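Local coordinates for protein acetate kinase (Entamoeba histolytica, PDB 4H0O) that probably interconverts acetate and acetyl phosphate as a pyrophosphate-dependent, magnesium-requiring kinase of the ASKHA superfamily with a ribonuclease H-like fold, at residues B[21-26]-B[73-77]; B[37-42]-B[54-60]. One frame throughout, in Å; residues are numbered along the deposited sequence.

Contact 1 (B[21-26]-B[73-77])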
loop_
_atom_site.group_PDB
_atom_site.type_symbol
_atom_site.label_atom_id
_atom_site.label_comp_id
_atom_site.label_asym_id
_atom_site.label_seq_id
_atom_site.Cartn_x
_atom_site.Cartn_y
_atom_site.Cartn_z
ATOM N N VAL B 21 24.708 7.005 17.913
ATOM C CA VAL B 21 25.537 7.119 16.715
ATOM C C VAL B 21 24.875 8.037 15.691
ATOM O O VAL B 21 23.755 7.779 15.243
ATOM C CB VAL B 21 25.811 5.744 16.070
ATOM C CG1 VAL B 21 26.661 5.906 14.827
ATOM C CG2 VAL B 21 26.511 4.824 17.053
ATOM N N GLY B 22 25.565 9.115 15.330
ATOM C CA GLY B 22 25.063 10.038 14.327
ATOM C C GLY B 22 25.823 9.913 13.019
ATOM O O GLY B 22 26.653 9.015 12.857
ATOM N N SER B 23 25.548 10.817 12.084
ATOM C CA SER B 23 26.180 10.769 10.769
ATOM C C SER B 23 27.588 11.369 10.759
ATOM O O SER B 23 28.532 10.739 10.280
ATOM C CB SER B 23 25.295 11.454 9.722
ATOM O OG SER B 23 24.948 12.768 10.124
ATOM N N SER B 24 27.726 12.582 11.284
ATOM C CA SER B 24 29.021 13.262 11.294
ATOM C C SER B 24 29.697 13.187 12.663
ATOM O O SER B 24 30.872 13.539 12.807
ATOM C CB SER B 24 28.865 14.726 10.875
ATOM O OG SER B 24 28.705 15.563 12.009
ATOM N N SER B 25 28.958 12.726 13.668
ATOM C CA SER B 25 29.489 12.683 15.025
ATOM C C SER B 25 28.815 11.627 15.894
ATOM O O SER B 25 27.790 11.053 15.520
ATOM C CB SER B 25 29.339 14.049 15.693
ATOM O OG SER B 25 27.986 14.298 16.034
ATOM N N LEU B 26 29.407 11.382 17.059
ATOM C CA LEU B 26 28.814 10.518 18.069
ATOM C C LEU B 26 28.389 11.377 19.252
ATOM O O LEU B 26 29.156 12.224 19.714
ATOM C CB LEU B 26 29.827 9.466 18.532
ATOM C CG LEU B 26 29.409 8.595 19.718
ATOM C CD1 LEU B 26 28.211 7.744 19.346
ATOM C CD2 LEU B 26 30.559 7.719 20.205
ATOM N N HIS B 73 33.563 6.970 14.954
ATOM C CA HIS B 73 32.711 6.683 16.102
ATOM C C HIS B 73 33.398 5.908 17.246
ATOM O O HIS B 73 33.347 6.351 18.395
ATOM C CB HIS B 73 31.391 6.036 15.665
ATOM C CG HIS B 73 30.538 6.927 14.818
ATOM N ND1 HIS B 73 30.020 8.120 15.276
ATOM C CD2 HIS B 73 30.104 6.799 13.539
ATOM C CE1 HIS B 73 29.310 8.688 14.318
ATOM N NE2 HIS B 73 29.344 7.905 13.255
ATOM N N PRO B 74 34.044 4.761 16.948
ATOM C CA PRO B 74 34.679 4.043 18.065
ATOM C C PRO B 74 35.817 4.818 18.749
ATOM O O PRO B 74 36.015 4.650 19.955
ATOM C CB PRO B 74 35.218 2.765 17.409
ATOM C CG PRO B 74 35.332 3.094 15.958
ATOM C CD PRO B 74 34.201 4.035 15.674
ATOM N N GLN B 75 36.548 5.641 18.000
ATOM C CA GLN B 75 37.590 6.482 18.588
ATOM C C GLN B 75 36.979 7.495 19.550
ATOM O O GLN B 75 37.495 7.717 20.647
ATOM C CB GLN B 75 38.386 7.209 17.501
ATOM C CG GLN B 75 39.358 6.330 16.724
ATOM C CD GLN B 75 39.735 6.932 15.378
ATOM O OE1 GLN B 75 39.270 8.016 15.017
ATOM N NE2 GLN B 75 40.573 6.225 14.627
ATOM N N ALA B 76 35.879 8.111 19.131
ATOM C CA ALA B 76 35.168 9.051 19.985
ATOM C C ALA B 76 34.638 8.337 21.226
ATOM O O ALA B 76 34.727 8.859 22.336
ATOM C CB ALA B 76 34.033 9.705 19.225
ATOM N N ALA B 77 34.092 7.141 21.027
ATOM C CA ALA B 77 33.554 6.342 22.124
ATOM C C ALA B 77 34.597 6.118 23.214
ATOM O O ALA B 77 34.326 6.337 24.397
ATOM C CB ALA B 77 33.038 5.017 21.608
#
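His73, the first residue of helix 73-86, has the largest share of any residue in this contact: it loses 110 Å² of surface to the turn 21-26, out of 265 Å² summed over both segments. Its chi1 is in the m well and its CA-to-CB bond points toward the turn, so the imidazole reaches into the bend of the chain. Val21, with chi1 t, lays CG1 over one ring face, 3.7 Å from the centroid and only 10° off the normal, a CH-pi contact. Near the ring plane, Ser25 O lies 3.1 Å from His73 CE1 and Leu26 CB 3.5 Å from His73 ND1. Gly22 O lies 2.9 Å from His73 NE2. Inside the turn, Gly22 N makes a weak hydrogen bond to Ser25 O (3.0 Å); an ideal CB on Gly22 would fall 2.8 Å from Ser25 O, so this backbone path leaves no room for one. Leu26, in the tp rotamer and with its CB at the ring edge, extends CD2 to the first helical turn, 4.1 Å from Ala76 CB and 3.9 Å from Ala77 CB; the small alanines let the leucine approach closely. The turn joins two antiparallel strands just after Asn20, a predicted Mg(2+) ligand, a position consistent with the phosphate-1 loop of ASKHA enzymes. Around the contact, helix 129-143 touches Val21 and His73 through Val136 and Ala77 through Ile139, and Phe19 of strand 16-21 touches both Leu26 and Ala77, so the start of helix 73-86 packs against both the sheet and helix 129-143.

Contact 2 (B[37-42]-B[54-60])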
loop_
_atom_site.group_PDB
_atom_site.type_symbol
_atom_site.label_atom_id
_atom_site.label_comp_id
_atom_site.label_asym_id
_atom_site.label_seq_id
_atom_site.Cartn_x
_atom_site.Cartn_y
_atom_site.Cartn_z
ATOM N N VAL B 37 23.180 13.625 33.804
ATOM C CA VAL B 37 24.258 14.142 34.643
ATOM C C VAL B 37 25.457 14.557 33.795
ATOM O O VAL B 37 26.250 15.409 34.197
ATOM C CB VAL B 37 24.693 13.112 35.710
ATOM C CG1 VAL B 37 23.531 12.780 36.621
ATOM C CG2 VAL B 37 25.215 11.846 35.054
ATOM N N CYS B 38 25.574 13.948 32.618
ATOM C CA CYS B 38 26.651 14.258 31.688
ATOM C C CYS B 38 26.204 13.946 30.263
ATOM O O CYS B 38 25.426 13.014 30.042
ATOM C CB CYS B 38 27.906 13.451 32.036
ATOM S SG CYS B 38 29.426 14.029 31.238
ATOM N N SER B 39 26.688 14.733 29.304
ATOM C CA SER B 39 26.358 14.539 27.895
ATOM C C SER B 39 27.430 15.185 27.025
ATOM O O SER B 39 28.193 16.029 27.499
ATOM C CB SER B 39 24.989 15.139 27.568
ATOM O OG SER B 39 25.028 16.554 27.615
ATOM N N GLY B 40 27.493 14.797 25.756
ATOM C CA GLY B 40 28.512 15.342 24.880
ATOM C C GLY B 40 28.360 15.001 23.414
ATOM O O GLY B 40 27.597 14.106 23.045
ATOM N N LYS B 41 29.095 15.729 22.577
ATOM C CA LYS B 41 29.104 15.500 21.138
ATOM C C LYS B 41 30.541 15.572 20.638
ATOM O O LYS B 41 31.300 16.457 21.041
ATOM C CB LYS B 41 28.243 16.549 20.424
ATOM C CG LYS B 41 26.813 16.658 20.945
ATOM C CD LYS B 41 26.065 17.829 20.318
ATOM C CE LYS B 41 24.654 17.954 20.885
ATOM N NZ LYS B 41 23.946 19.162 20.369
ATOM N N SER B 42 30.918 14.637 19.771
ATOM C CA SER B 42 32.263 14.620 19.206
ATOM C C SER B 42 32.311 15.483 17.952
ATOM O O SER B 42 31.268 15.872 17.423
ATOM C CB SER B 42 32.677 13.196 18.855
ATOM O OG SER B 42 31.926 12.710 17.757
ATOM N N PHE B 54 36.641 19.420 18.340
ATOM C CA PHE B 54 36.709 19.015 19.737
ATOM C C PHE B 54 35.465 18.261 20.179
ATOM O O PHE B 54 34.417 18.339 19.537
ATOM C CB PHE B 54 36.896 20.250 20.627
ATOM C CG PHE B 54 35.765 21.238 20.538
ATOM C CD1 PHE B 54 35.716 22.163 19.507
ATOM C CD2 PHE B 54 34.752 21.243 21.484
ATOM C CE1 PHE B 54 34.682 23.074 19.419
ATOM C CE2 PHE B 54 33.711 22.151 21.400
ATOM C CZ PHE B 54 33.679 23.069 20.368
ATOM N N ILE B 55 35.590 17.533 21.285
ATOM C CA ILE B 55 34.429 16.967 21.956
ATOM C C ILE B 55 33.940 17.974 22.988
ATOM O O ILE B 55 34.718 18.447 23.819
ATOM C CB ILE B 55 34.759 15.637 22.657
ATOM C CG1 ILE B 55 35.397 14.659 21.669
ATOM C CG2 ILE B 55 33.503 15.031 23.271
ATOM C CD1 ILE B 55 35.753 13.318 22.271
ATOM N N GLU B 56 32.658 18.320 22.927
ATOM C CA GLU B 56 32.089 19.231 23.908
ATOM C C GLU B 56 31.364 18.445 24.991
ATOM O O GLU B 56 30.392 17.744 24.716
ATOM C CB GLU B 56 31.131 20.220 23.241
ATOM C CG GLU B 56 30.432 21.165 24.212
ATOM C CD GLU B 56 29.792 22.351 23.515
ATOM O OE1 GLU B 56 29.989 22.502 22.290
ATOM O OE2 GLU B 56 29.096 23.137 24.192
ATOM N N HIS B 57 31.842 18.560 26.224
ATOM C CA HIS B 57 31.206 17.868 27.334
ATOM C C HIS B 57 30.372 18.817 28.187
ATOM O O HIS B 57 30.816 19.914 28.532
ATOM C CB HIS B 57 32.254 17.159 28.193
ATOM C CG HIS B 57 32.936 16.025 27.498
ATOM N ND1 HIS B 57 32.363 14.779 27.364
ATOM C CD2 HIS B 57 34.152 15.944 26.903
ATOM C CE1 HIS B 57 33.193 13.980 26.717
ATOM N NE2 HIS B 57 34.286 14.663 26.428
ATOM N N HIS B 58 29.153 18.393 28.506
ATOM C CA HIS B 58 28.301 19.122 29.434
ATOM C C HIS B 58 28.197 18.312 30.723
ATOM O O HIS B 58 27.648 17.207 30.738
ATOM C CB HIS B 58 26.923 19.393 28.817
ATOM C CG HIS B 58 26.965 20.352 27.662
ATOM N ND1 HIS B 58 25.834 20.719 26.956
ATOM C CD2 HIS B 58 27.993 21.017 27.099
ATOM C CE1 HIS B 58 26.176 21.568 26.007
ATOM N NE2 HIS B 58 27.478 21.771 26.066
ATOM N N LEU B 59 28.760 18.862 31.795
ATOM C CA LEU B 59 28.887 18.148 33.062
ATOM C C LEU B 59 28.554 19.064 34.234
ATOM O O LEU B 59 29.252 20.054 34.471
ATOM C CB LEU B 59 30.308 17.597 33.210
ATOM C CG LEU B 59 30.706 16.981 34.553
ATOM C CD1 LEU B 59 29.788 15.825 34.913
ATOM C CD2 LEU B 59 32.161 16.526 34.521
ATOM N N ASN B 60 27.483 18.724 34.945
ATOM C CA ASN B 60 27.013 19.510 36.078
ATOM C C ASN B 60 26.891 20.987 35.733
ATOM O O ASN B 60 25.872 21.435 35.206
ATOM C CB ASN B 60 27.942 19.326 37.280
ATOM C CG ASN B 60 27.354 19.880 38.562
ATOM O OD1 ASN B 60 26.138 19.885 38.749
ATOM N ND2 ASN B 60 28.218 20.352 39.454
#
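Strands 38-41 and 54-59 form an antiparallel beta hairpin in the mixed sheet of the N-terminal half of this ribonuclease H-like fold; their short axes run at 164° and approach to 4.6 Å. The second strand enters at Phe54, whose CA-to-CB bond points away from 37-42 and whose side chain touches Lys65 of strand 62-67. Ile55 then brings CG1 to 4.0 Å from Ser42 CA, and Ile55 CA makes a CA-H...O contact with Lys41 O (3.3 Å). Glu56 is a hydrogen-bonded pair with Lys41: Glu56 N donates to Lys41 O at 3.0 Å and Lys41 N to Glu56 O at 3.2 Å. His57 faces Gly40 in a non-hydrogen-bonded pair with CA atoms 4.4 Å apart. A CB on Gly40 would come within 3.0 Å of Glu56 O and 3.2 Å of His57 ND1, so its absence makes room for the imidazole, which stacks on Phe83 of helix 73-86 and hydrogen-bonds Tyr28 through ND1. The next pair, His58 with Ser39, is again doubly bonded, His58 N to Ser39 O at 2.7 Å and 176°, Ser39 N to His58 O at 3.0 Å. On this opposite face from His57, His58 NE2 donates to Glu56 OE2 at 2.8 Å, a His-carboxylate bond along one strand. Leu59 returns to the face of His57 and Cys38, with CD1 4.1 Å from Cys38 SG. At Asn60 the backbone leaves the strand with a positive phi of 50°, and Val37 O sits 3.6 Å from both Leu59 CD1 and Asn60 N.

In the fold
From the N terminus the chain runs up strand 16-21 and turns through 21-26, the first half of contact 1. It continues along strand 26-31 into strand 36-44, then returns as strand 54-59, so that contact 2 closes a loop of 11 residues. After strand 62-67 the chain reaches helix 73-86, whose start completes contact 1 and closes a loop of 46 residues, with contact 2 nested inside it. The centres lie 13 Å apart, yet the contacts touch: Leu26 N is 2.9 Å from Ser42 OG, a probable hydrogen bond, and Ala76 CB packs 3.8 Å from Ser42 CB. Together they tie successive strands of one sheet to the helix that follows them.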